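Local coordinates for carbohydrate-binding protein (Flavonifractor plautii, PDB 6N1B) that removes the acetyl group of N-acetylgalactosamine, a step in a gut bacterial pathway that converts blood group A antigen to universal O type, at residues S45-P55 / Q378-I389; P100-P109 / R151-W161. All coordinates share one frame; numbering follows the deposited sequence.

Interaction 1 (S45-P55 / Q378-I389); sequences SAHADDQVTHP and QAKSEDDRIWRI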
loop_
_atom_site.group_PDB
_atom_site.type_symbol
_atom_site.label_atom_id
_atom_site.label_comp_id
_atom_site.label_asym_id
_atom_site.label_seq_id
_atom_site.Cartn_x
_atom_site.Cartn_y
_atom_site.Cartn_z
ATOM N N SER A 45 -2.315 19.751 -17.486
ATOM C CA SER A 45 -1.257 20.243 -18.323
ATOM C C SER A 45 0.059 20.516 -17.677
ATOM O O SER A 45 1.141 20.465 -18.312
ATOM C CB SER A 45 -1.696 21.433 -19.097
ATOM O OG SER A 45 -1.917 22.598 -18.290
ATOM N N ALA A 46 0.001 20.762 -16.388
ATOM C CA ALA A 46 1.216 21.069 -15.604
ATOM C C ALA A 46 1.935 19.853 -15.012
ATOM O O ALA A 46 2.959 19.981 -14.286
ATOM C CB ALA A 46 0.928 22.051 -14.497
ATOM N N HIS A 47 1.422 18.641 -15.362
ATOM C CA HIS A 47 1.977 17.380 -14.847
ATOM C C HIS A 47 1.999 16.280 -15.833
ATOM O O HIS A 47 1.047 16.107 -16.629
ATOM C CB HIS A 47 1.146 16.885 -13.619
ATOM C CG HIS A 47 1.174 17.827 -12.474
ATOM N ND1 HIS A 47 2.295 17.926 -11.683
ATOM C CD2 HIS A 47 0.261 18.686 -11.981
ATOM C CE1 HIS A 47 2.049 18.866 -10.728
ATOM N NE2 HIS A 47 0.825 19.348 -10.900
ATOM N N ALA A 48 3.115 15.552 -15.846
ATOM C CA ALA A 48 3.174 14.353 -16.734
ATOM C C ALA A 48 2.113 13.338 -16.323
ATOM O O ALA A 48 1.725 13.220 -15.112
ATOM C CB ALA A 48 4.534 13.703 -16.623
ATOM N N ASP A 49 1.581 12.633 -17.290
ATOM C CA ASP A 49 0.532 11.649 -17.110
ATOM C C ASP A 49 1.031 10.455 -16.289
ATOM O O ASP A 49 2.176 10.124 -16.262
ATOM C CB ASP A 49 0.102 11.147 -18.503
ATOM C CG ASP A 49 -0.758 12.109 -19.298
ATOM O OD1 ASP A 49 -1.280 13.098 -18.774
ATOM O OD2 ASP A 49 -0.904 11.837 -20.503
ATOM N N ASP A 50 0.035 9.692 -15.765
ATOM C CA ASP A 50 0.262 8.354 -15.295
ATOM C C ASP A 50 1.257 8.252 -14.096
ATOM O O ASP A 50 1.906 7.235 -13.895
ATOM C CB ASP A 50 0.601 7.363 -16.369
ATOM C CG ASP A 50 -0.473 7.254 -17.418
ATOM O OD1 ASP A 50 -1.645 7.397 -17.085
ATOM O OD2 ASP A 50 -0.153 7.155 -18.613
ATOM N N GLN A 51 1.323 9.348 -13.313
ATOM C CA GLN A 51 2.060 9.319 -12.064
ATOM C C GLN A 51 1.192 8.627 -10.964
ATOM O O GLN A 51 0.018 8.971 -10.839
ATOM C CB GLN A 51 2.519 10.708 -11.643
ATOM C CG GLN A 51 3.467 11.372 -12.645
ATOM C CD GLN A 51 3.905 12.701 -12.158
ATOM O OE1 GLN A 51 4.566 12.744 -11.103
ATOM N NE2 GLN A 51 3.541 13.779 -12.843
ATOM N N VAL A 52 1.866 7.740 -10.216
ATOM C CA VAL A 52 1.150 6.819 -9.375
ATOM C C VAL A 52 2.046 6.474 -8.170
ATOM O O VAL A 52 3.277 6.532 -8.237
ATOM C CB VAL A 52 0.745 5.521 -10.092
ATOM C CG1 VAL A 52 -0.384 5.768 -11.119
ATOM C CG2 VAL A 52 1.941 4.862 -10.783
ATOM N N THR A 53 1.344 6.088 -7.043
ATOM C CA THR A 53 2.048 5.678 -5.822
ATOM C C THR A 53 1.245 4.699 -5.035
ATOM O O THR A 53 0.059 4.466 -5.294
ATOM C CB THR A 53 2.408 6.997 -5.005
ATOM O OG1 THR A 53 3.405 6.674 -4.059
ATOM C CG2 THR A 53 1.186 7.539 -4.329
ATOM N N HIS A 54 1.934 4.180 -4.027
ATOM C CA HIS A 54 1.260 3.382 -3.007
ATOM C C HIS A 54 0.397 2.226 -3.552
ATOM O O HIS A 54 -0.819 2.149 -3.355
ATOM C CB HIS A 54 0.461 4.266 -2.064
ATOM C CG HIS A 54 0.075 3.688 -0.730
ATOM N ND1 HIS A 54 -0.768 2.604 -0.467
ATOM C CD2 HIS A 54 0.475 4.267 0.456
ATOM C CE1 HIS A 54 -0.837 2.551 0.892
ATOM N NE2 HIS A 54 -0.089 3.506 1.425
ATOM N N PRO A 55 1.065 1.308 -4.277
ATOM C CA PRO A 55 0.358 0.155 -4.714
ATOM C C PRO A 55 -0.013 -0.735 -3.525
ATOM O O PRO A 55 0.753 -0.809 -2.571
ATOM C CB PRO A 55 1.319 -0.580 -5.636
ATOM C CG PRO A 55 2.656 -0.231 -5.002
ATOM C CD PRO A 55 2.516 1.203 -4.558
ATOM N N GLN A 378 8.684 13.917 -21.197
ATOM C CA GLN A 378 8.943 15.244 -20.724
ATOM C C GLN A 378 8.202 15.548 -19.401
ATOM O O GLN A 378 6.999 15.689 -19.417
ATOM C CB GLN A 378 8.410 16.239 -21.802
ATOM C CG GLN A 378 8.458 17.692 -21.574
ATOM C CD GLN A 378 9.848 18.124 -21.440
ATOM O OE1 GLN A 378 10.405 18.231 -20.327
ATOM N NE2 GLN A 378 10.530 18.188 -22.554
ATOM N N ALA A 379 8.940 15.626 -18.304
ATOM C CA ALA A 379 8.325 16.122 -17.073
ATOM C C ALA A 379 7.902 17.540 -17.274
ATOM O O ALA A 379 8.549 18.282 -18.002
ATOM C CB ALA A 379 9.150 15.893 -15.886
ATOM N N LYS A 380 6.820 17.978 -16.589
ATOM C CA LYS A 380 6.212 19.257 -16.819
ATOM C C LYS A 380 6.586 20.281 -15.772
ATOM O O LYS A 380 7.405 20.045 -14.840
ATOM C CB LYS A 380 4.691 19.094 -17.037
ATOM C CG LYS A 380 4.185 17.994 -18.037
ATOM C CD LYS A 380 4.667 18.134 -19.371
ATOM C CE LYS A 380 3.953 17.137 -20.435
ATOM N NZ LYS A 380 5.013 16.542 -21.115
ATOM N N SER A 381 5.972 21.445 -15.916
ATOM C CA SER A 381 6.428 22.595 -15.183
ATOM C C SER A 381 6.229 22.486 -13.629
ATOM O O SER A 381 7.082 23.015 -12.931
ATOM C CB SER A 381 5.662 23.833 -15.669
ATOM O OG SER A 381 4.267 23.584 -15.549
ATOM N N GLU A 382 5.197 21.811 -13.181
ATOM C CA GLU A 382 4.904 21.690 -11.788
ATOM C C GLU A 382 5.264 20.293 -11.309
ATOM O O GLU A 382 4.935 20.003 -10.132
ATOM C CB GLU A 382 3.471 22.130 -11.462
ATOM C CG GLU A 382 3.272 23.571 -11.829
ATOM C CD GLU A 382 1.924 24.147 -11.440
ATOM O OE1 GLU A 382 1.247 23.619 -10.553
ATOM O OE2 GLU A 382 1.708 25.283 -11.930
ATOM N N ASP A 383 5.967 19.495 -12.103
ATOM C CA ASP A 383 6.493 18.221 -11.627
ATOM C C ASP A 383 7.787 18.455 -10.854
ATOM O O ASP A 383 8.879 18.241 -11.381
ATOM C CB ASP A 383 6.690 17.297 -12.791
ATOM C CG ASP A 383 5.432 16.700 -13.370
ATOM O OD1 ASP A 383 4.418 16.578 -12.617
ATOM O OD2 ASP A 383 5.434 16.489 -14.631
ATOM N N ASP A 384 7.674 18.883 -9.611
ATOM C CA ASP A 384 8.827 19.053 -8.788
ATOM C C ASP A 384 9.607 17.759 -8.563
ATOM O O ASP A 384 10.843 17.684 -8.403
ATOM C CB ASP A 384 8.511 19.688 -7.414
ATOM C CG ASP A 384 7.733 20.948 -7.514
ATOM O OD1 ASP A 384 8.120 21.863 -8.259
ATOM O OD2 ASP A 384 6.641 21.034 -6.980
ATOM N N ARG A 385 8.792 16.650 -8.541
ATOM C CA ARG A 385 9.249 15.275 -8.487
ATOM C C ARG A 385 8.255 14.479 -9.381
ATOM O O ARG A 385 7.245 15.049 -9.792
ATOM C CB ARG A 385 9.123 14.776 -6.985
ATOM C CG ARG A 385 9.941 15.585 -6.021
ATOM C CD ARG A 385 9.868 15.059 -4.603
ATOM N NE ARG A 385 10.705 15.910 -3.761
ATOM C CZ ARG A 385 10.437 16.253 -2.525
ATOM N NH1 ARG A 385 9.364 15.861 -1.878
ATOM N NH2 ARG A 385 11.272 17.141 -1.983
ATOM N N ILE A 386 8.627 13.249 -9.657
ATOM C CA ILE A 386 7.773 12.352 -10.433
ATOM C C ILE A 386 7.555 11.087 -9.604
ATOM O O ILE A 386 8.447 10.528 -9.015
ATOM C CB ILE A 386 8.394 11.986 -11.795
ATOM C CG1 ILE A 386 8.498 13.176 -12.723
ATOM C CG2 ILE A 386 7.636 10.866 -12.499
ATOM C CD1 ILE A 386 7.182 13.643 -13.353
ATOM N N TRP A 387 6.292 10.649 -9.583
ATOM C CA TRP A 387 5.833 9.485 -8.817
ATOM C C TRP A 387 5.610 8.285 -9.740
ATOM O O TRP A 387 4.758 8.402 -10.669
ATOM C CB TRP A 387 4.505 9.764 -8.088
ATOM C CG TRP A 387 4.429 10.990 -7.220
ATOM C CD1 TRP A 387 4.409 12.261 -7.609
ATOM C CD2 TRP A 387 4.316 11.001 -5.761
ATOM N NE1 TRP A 387 4.229 13.142 -6.521
ATOM C CE2 TRP A 387 4.204 12.364 -5.370
ATOM C CE3 TRP A 387 4.279 10.018 -4.815
ATOM C CZ2 TRP A 387 4.024 12.756 -4.060
ATOM C CZ3 TRP A 387 4.167 10.397 -3.451
ATOM C CH2 TRP A 387 4.037 11.754 -3.121
ATOM N N ARG A 388 6.234 7.144 -9.468
ATOM C CA ARG A 388 5.954 5.926 -10.224
ATOM C C ARG A 388 5.973 4.690 -9.310
ATOM O O ARG A 388 6.424 4.722 -8.146
ATOM C CB ARG A 388 7.082 5.676 -11.298
ATOM C CG ARG A 388 7.322 6.738 -12.338
ATOM C CD ARG A 388 6.131 6.976 -13.263
ATOM N NE ARG A 388 6.543 7.955 -14.252
ATOM C CZ ARG A 388 5.740 8.613 -15.047
ATOM N NH1 ARG A 388 4.411 8.412 -15.012
ATOM N NH2 ARG A 388 6.255 9.510 -15.911
ATOM N N ILE A 389 5.514 3.570 -9.892
ATOM C CA ILE A 389 5.544 2.241 -9.263
ATOM C C ILE A 389 6.356 1.313 -10.121
ATOM O O ILE A 389 6.104 1.195 -11.344
ATOM C CB ILE A 389 4.093 1.654 -9.140
ATOM C CG1 ILE A 389 3.261 2.504 -8.181
ATOM C CG2 ILE A 389 4.141 0.212 -8.686
ATOM C CD1 ILE A 389 1.734 2.242 -8.314
HETATM O O HOH W 1 -0.063 21.544 -9.672
HETATM O O HOH W 2 4.312 10.344 -17.993
HETATM O O HOH W 3 4.504 15.456 -9.790
#

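Interaction 2 (P100-P109 / R151-W161); sequences PEGLSNPIEP and RLRISYDGVHW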
loop_
_atom_site.group_PDB
_atom_site.type_symbol
_atom_site.label_atom_id
_atom_site.label_comp_id
_atom_site.label_asym_id
_atom_site.label_seq_id
_atom_site.Cartn_x
_atom_site.Cartn_y
_atom_site.Cartn_z
ATOM N N PRO A 100 -10.008 -3.779 -15.809
ATOM C CA PRO A 100 -11.004 -4.754 -16.252
ATOM C C PRO A 100 -12.100 -4.125 -17.128
ATOM O O PRO A 100 -12.499 -2.988 -16.944
ATOM C CB PRO A 100 -11.631 -5.281 -14.938
ATOM C CG PRO A 100 -10.585 -4.946 -13.834
ATOM C CD PRO A 100 -9.796 -3.745 -14.325
ATOM N N GLU A 101 -12.646 -4.905 -18.039
ATOM C CA GLU A 101 -13.676 -4.395 -18.955
ATOM C C GLU A 101 -14.873 -3.975 -18.145
ATOM O O GLU A 101 -15.394 -4.707 -17.245
ATOM C CB GLU A 101 -14.093 -5.485 -19.865
ATOM C CG GLU A 101 -15.189 -4.988 -20.791
ATOM C CD GLU A 101 -15.291 -5.800 -22.060
ATOM O OE1 GLU A 101 -15.400 -7.052 -21.989
ATOM O OE2 GLU A 101 -15.264 -5.127 -23.127
ATOM N N GLY A 102 -15.292 -2.775 -18.385
ATOM C CA GLY A 102 -16.391 -2.142 -17.690
ATOM C C GLY A 102 -16.020 -1.303 -16.494
ATOM O O GLY A 102 -16.884 -0.547 -16.012
ATOM N N LEU A 103 -14.785 -1.420 -15.985
ATOM C CA LEU A 103 -14.406 -0.632 -14.788
ATOM C C LEU A 103 -14.071 0.797 -15.177
ATOM O O LEU A 103 -13.419 1.017 -16.176
ATOM C CB LEU A 103 -13.203 -1.278 -14.184
ATOM C CG LEU A 103 -12.745 -0.526 -12.894
ATOM C CD1 LEU A 103 -12.637 -1.356 -11.700
ATOM C CD2 LEU A 103 -11.555 0.168 -13.165
ATOM N N SER A 104 -14.563 1.746 -14.381
ATOM C CA SER A 104 -14.248 3.156 -14.479
ATOM C C SER A 104 -13.454 3.643 -13.311
ATOM O O SER A 104 -13.960 3.724 -12.154
ATOM C CB SER A 104 -15.607 3.964 -14.500
ATOM O OG SER A 104 -15.361 5.352 -14.551
ATOM N N ASN A 105 -12.165 3.947 -13.534
ATOM C CA ASN A 105 -11.299 4.501 -12.481
ATOM C C ASN A 105 -11.478 6.048 -12.440
ATOM O O ASN A 105 -11.719 6.675 -13.487
ATOM C CB ASN A 105 -9.854 4.125 -12.755
ATOM C CG ASN A 105 -9.536 2.778 -12.203
ATOM O OD1 ASN A 105 -9.945 2.414 -11.073
ATOM N ND2 ASN A 105 -8.694 1.989 -12.933
ATOM N N PRO A 106 -11.326 6.640 -11.289
ATOM C CA PRO A 106 -11.068 5.968 -9.980
ATOM C C PRO A 106 -12.382 5.317 -9.467
ATOM O O PRO A 106 -13.487 5.739 -9.791
ATOM C CB PRO A 106 -10.584 7.125 -9.122
ATOM C CG PRO A 106 -11.367 8.292 -9.611
ATOM C CD PRO A 106 -11.472 8.081 -11.129
ATOM N N ILE A 107 -12.186 4.365 -8.567
ATOM C CA ILE A 107 -13.325 3.695 -7.936
ATOM C C ILE A 107 -13.955 4.536 -6.874
ATOM O O ILE A 107 -15.069 4.278 -6.437
ATOM C CB ILE A 107 -13.014 2.250 -7.509
ATOM C CG1 ILE A 107 -11.936 2.148 -6.416
ATOM C CG2 ILE A 107 -12.665 1.396 -8.730
ATOM C CD1 ILE A 107 -12.042 0.908 -5.536
ATOM N N GLU A 108 -13.220 5.475 -6.314
ATOM C CA GLU A 108 -13.677 6.465 -5.347
ATOM C C GLU A 108 -13.500 7.838 -5.996
ATOM O O GLU A 108 -12.402 8.080 -6.521
ATOM C CB GLU A 108 -12.910 6.348 -4.052
ATOM C CG GLU A 108 -13.130 7.474 -3.050
ATOM C CD GLU A 108 -14.577 7.588 -2.502
ATOM O OE1 GLU A 108 -15.322 6.620 -2.675
ATOM O OE2 GLU A 108 -14.830 8.665 -1.890
ATOM N N PRO A 109 -14.545 8.673 -6.030
ATOM C CA PRO A 109 -14.402 9.876 -6.839
ATOM C C PRO A 109 -13.388 10.909 -6.375
ATOM O O PRO A 109 -13.055 11.017 -5.188
ATOM C CB PRO A 109 -15.846 10.485 -6.823
ATOM C CG PRO A 109 -16.546 9.789 -5.757
ATOM C CD PRO A 109 -15.881 8.488 -5.478
ATOM N N ARG A 151 -11.920 4.279 4.919
ATOM C CA ARG A 151 -13.121 3.914 4.139
ATOM C C ARG A 151 -12.854 2.623 3.377
ATOM O O ARG A 151 -11.729 2.170 3.235
ATOM C CB ARG A 151 -13.461 5.058 3.228
ATOM C CG ARG A 151 -13.870 6.315 3.975
ATOM C CD ARG A 151 -14.165 7.536 3.083
ATOM N NE ARG A 151 -14.688 8.607 3.892
ATOM C CZ ARG A 151 -15.245 9.738 3.413
ATOM N NH1 ARG A 151 -15.079 10.054 2.145
ATOM N NH2 ARG A 151 -15.997 10.469 4.219
ATOM N N LEU A 152 -13.957 2.050 2.906
ATOM C CA LEU A 152 -13.973 0.684 2.354
ATOM C C LEU A 152 -14.987 0.580 1.227
ATOM O O LEU A 152 -16.162 1.046 1.371
ATOM C CB LEU A 152 -14.339 -0.272 3.456
ATOM C CG LEU A 152 -14.682 -1.715 3.112
ATOM C CD1 LEU A 152 -13.510 -2.462 2.465
ATOM C CD2 LEU A 152 -15.163 -2.460 4.345
ATOM N N ARG A 153 -14.524 0.000 0.123
ATOM C CA ARG A 153 -15.453 -0.440 -0.960
ATOM C C ARG A 153 -15.119 -1.904 -1.228
ATOM O O ARG A 153 -13.967 -2.310 -1.259
ATOM C CB ARG A 153 -15.225 0.374 -2.258
ATOM C CG ARG A 153 -15.859 1.785 -2.194
ATOM C CD ARG A 153 -15.507 2.618 -3.433
ATOM N NE ARG A 153 -16.129 3.938 -3.384
ATOM C CZ ARG A 153 -17.281 4.297 -3.955
ATOM N NH1 ARG A 153 -17.983 3.450 -4.676
ATOM N NH2 ARG A 153 -17.725 5.557 -3.804
ATOM N N ILE A 154 -16.196 -2.693 -1.484
ATOM C CA ILE A 154 -16.081 -4.142 -1.709
ATOM C C ILE A 154 -16.533 -4.457 -3.142
ATOM O O ILE A 154 -17.415 -3.747 -3.711
ATOM C CB ILE A 154 -16.990 -4.863 -0.684
ATOM C CG1 ILE A 154 -16.446 -4.669 0.732
ATOM C CG2 ILE A 154 -17.210 -6.352 -0.994
ATOM C CD1 ILE A 154 -17.397 -4.985 1.858
ATOM N N SER A 155 -15.920 -5.508 -3.729
ATOM C CA SER A 155 -16.367 -5.924 -5.048
ATOM C C SER A 155 -16.461 -7.449 -5.101
ATOM O O SER A 155 -15.566 -8.160 -4.588
ATOM C CB SER A 155 -15.370 -5.458 -6.123
ATOM O OG SER A 155 -15.777 -5.796 -7.458
ATOM N N TYR A 156 -17.523 -7.911 -5.789
ATOM C CA TYR A 156 -17.693 -9.276 -6.168
ATOM C C TYR A 156 -17.174 -9.642 -7.581
ATOM O O TYR A 156 -16.801 -10.824 -7.813
ATOM C CB TYR A 156 -19.132 -9.714 -6.029
ATOM C CG TYR A 156 -19.744 -9.596 -4.681
ATOM C CD1 TYR A 156 -19.359 -10.513 -3.662
ATOM C CD2 TYR A 156 -20.681 -8.679 -4.335
ATOM C CE1 TYR A 156 -20.004 -10.494 -2.420
ATOM C CE2 TYR A 156 -21.344 -8.643 -3.087
ATOM C CZ TYR A 156 -20.996 -9.584 -2.128
ATOM O OH TYR A 156 -21.618 -9.600 -0.907
ATOM N N ASP A 157 -17.297 -8.675 -8.478
ATOM C CA ASP A 157 -17.081 -8.921 -9.900
ATOM C C ASP A 157 -15.858 -8.259 -10.467
ATOM O O ASP A 157 -15.516 -8.484 -11.621
ATOM C CB ASP A 157 -18.339 -8.516 -10.754
ATOM C CG ASP A 157 -18.619 -7.035 -10.749
ATOM O OD1 ASP A 157 -17.870 -6.243 -10.158
ATOM O OD2 ASP A 157 -19.668 -6.674 -11.349
ATOM N N GLY A 158 -15.138 -7.484 -9.666
ATOM C CA GLY A 158 -13.891 -6.801 -10.082
ATOM C C GLY A 158 -14.105 -5.489 -10.817
ATOM O O GLY A 158 -13.163 -4.735 -11.081
ATOM N N VAL A 159 -15.384 -5.235 -11.166
ATOM C CA VAL A 159 -15.780 -4.098 -11.974
ATOM C C VAL A 159 -16.483 -2.996 -11.177
ATOM O O VAL A 159 -16.251 -1.784 -11.328
ATOM C CB VAL A 159 -16.698 -4.600 -13.197
ATOM C CG1 VAL A 159 -17.266 -3.449 -13.972
ATOM C CG2 VAL A 159 -15.948 -5.559 -14.056
ATOM N N HIS A 160 -17.425 -3.432 -10.294
ATOM C CA HIS A 160 -18.201 -2.545 -9.468
ATOM C C HIS A 160 -17.737 -2.657 -7.998
ATOM O O HIS A 160 -17.693 -3.779 -7.480
ATOM C CB HIS A 160 -19.686 -2.932 -9.591
ATOM C CG HIS A 160 -20.151 -2.891 -10.984
ATOM N ND1 HIS A 160 -20.282 -4.056 -11.708
ATOM C CD2 HIS A 160 -20.507 -1.884 -11.754
ATOM C CE1 HIS A 160 -20.742 -3.754 -12.920
ATOM N NE2 HIS A 160 -20.816 -2.426 -13.007
ATOM N N TRP A 161 -17.401 -1.492 -7.417
ATOM C CA TRP A 161 -16.801 -1.451 -6.105
ATOM C C TRP A 161 -17.623 -0.512 -5.210
ATOM O O TRP A 161 -17.766 0.676 -5.542
ATOM C CB TRP A 161 -15.358 -0.830 -6.252
ATOM C CG TRP A 161 -14.477 -1.765 -7.053
ATOM C CD1 TRP A 161 -14.438 -1.928 -8.434
ATOM C CD2 TRP A 161 -13.481 -2.648 -6.513
ATOM N NE1 TRP A 161 -13.528 -2.912 -8.740
ATOM C CE2 TRP A 161 -12.904 -3.397 -7.599
ATOM C CE3 TRP A 161 -13.050 -2.989 -5.209
ATOM C CZ2 TRP A 161 -11.992 -4.440 -7.410
ATOM C CZ3 TRP A 161 -12.136 -3.968 -5.047
ATOM C CH2 TRP A 161 -11.586 -4.719 -6.151
HETATM O O HOH W 4 -16.301 0.832 -12.079
HETATM O O HOH W 5 -13.158 9.074 0.230
#

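Interaction 1 (S45-P55 / Q378-I389)
Val-52 and Trp-387 lie where strands 52-55 and 385-389 come within 4.7 Å, their chain directions 41° apart. The strands splay instead of forming a regular ladder: Val-52 N bonds to Trp-387 O (3.0 Å) from above the carbonyl plane. Earlier in both segments, Glu-382 N bonds to Ala-46 O at the type I turn 380-383.

Asp-383 organises this loop end. His-47 ND1 reaches its OD1 in the imidazole plane (2.7 Å), while Gln-51 NE2 meets OD1 from the opposite face of the carboxylate (2.9 Å). OD2 takes Ala-48 N on its syn lone pair and Lys-380 N on the anti side, tilted out of plane, making four donors that fix the carboxylate's rotation and should favour its ionised form. Gln-51, extended beyond CG (chi2 -178°), suits its place because one amide both gives and accepts: NE2 also bonds to Ala-48 O, and OE1 receives Trp-387 N (3.1 Å). Arg-388 starts away from the loop but bends at chi2 (-63°), bringing NH1 to Asp-49 O (3.1 Å) and, weakly, to Asp-50 O, both at its guanidinium edge. Further along, Ile-389 CD1 packs crosswise on Val-52 CG2 (3.6 Å) and against CB of the apolar Pro-55 ring.

Thr-53 runs alongside the Trp-387 indole, its OG1 at the ring edge and hydrogen-bonded to Ser-357. The Trp-387 side chain comes about 5 Å from both galactose units of the bound glycan and packs edge-to-face with Tyr-335 of the pocket. Such a junction is consistent with first and last blades meeting in a five-bladed beta-propeller.

Interaction 2 (P100-P109 / R151-W161)
Ile-107 O sits 3.1 Å above the guanidinium plane of Arg-153, offset toward its rim, while Glu-108 OE1 and Trp-161 O occupy the edge. The Trp-161 ring has Ser-155 CB centred over one face, and Ile-107 CG2 and Leu-103 CD1 approach it obliquely. Ser-155, Asp-157, Gly-158 and Trp-161 form a turn resembling the Asp box of beta-propellers, here with the loop 100-109 packed on it. Asp-157 holds the turn: its OD1 accepts Val-159 N and His-160 N, and its OD2 accepts His-160 ND1. Ser-155 OG accepts Gly-158 N and donates to His-160 O.

Arginine suits position 153 because its extended chain presents NE and NH2 side-on to one oxygen, Glu-108 OE1, each at 2.9 Å, in a salt bridge. NH1 goes instead to Trp-161 O (2.9 Å) and NH2 also reaches Gly-188 O. Glu-108 turns at chi2 (64°) to bring OE1 to the guanidinium edge, the two planes 48° apart. The branched Val-159 lies against the type II turn 100-103, CG2 at 3.3 Å from Glu-101 O, and Gly-102, at a positive phi, leaves room for CG1. Arg-151, salt-bridged to Glu-149, joins less directly: a water donates to Glu-108 OE2 (2.7 Å) and accepts from Arg-151 NH1.

The two contacts lie at successive junctions of what the five antiparallel sheets suggest is a five-bladed beta-propeller. Interaction 1 joins strand 52-60 to strand 385-395, which also pairs with strand 30-31, and would close such a ring across 322 intervening residues. Interaction 2 falls within that span, where the loop after strand 87-91 meets strand 148-155. The first sheet thus meets the last through strand 52-60 and the second through that loop. The centres of the two interactions are 24 Å apart, and their nearest atoms about 9 Å. Interaction 1 borders the bound glycan, whereas in interaction 2 the side chain of Arg-151 stays about 13 Å from the alpha-galactose.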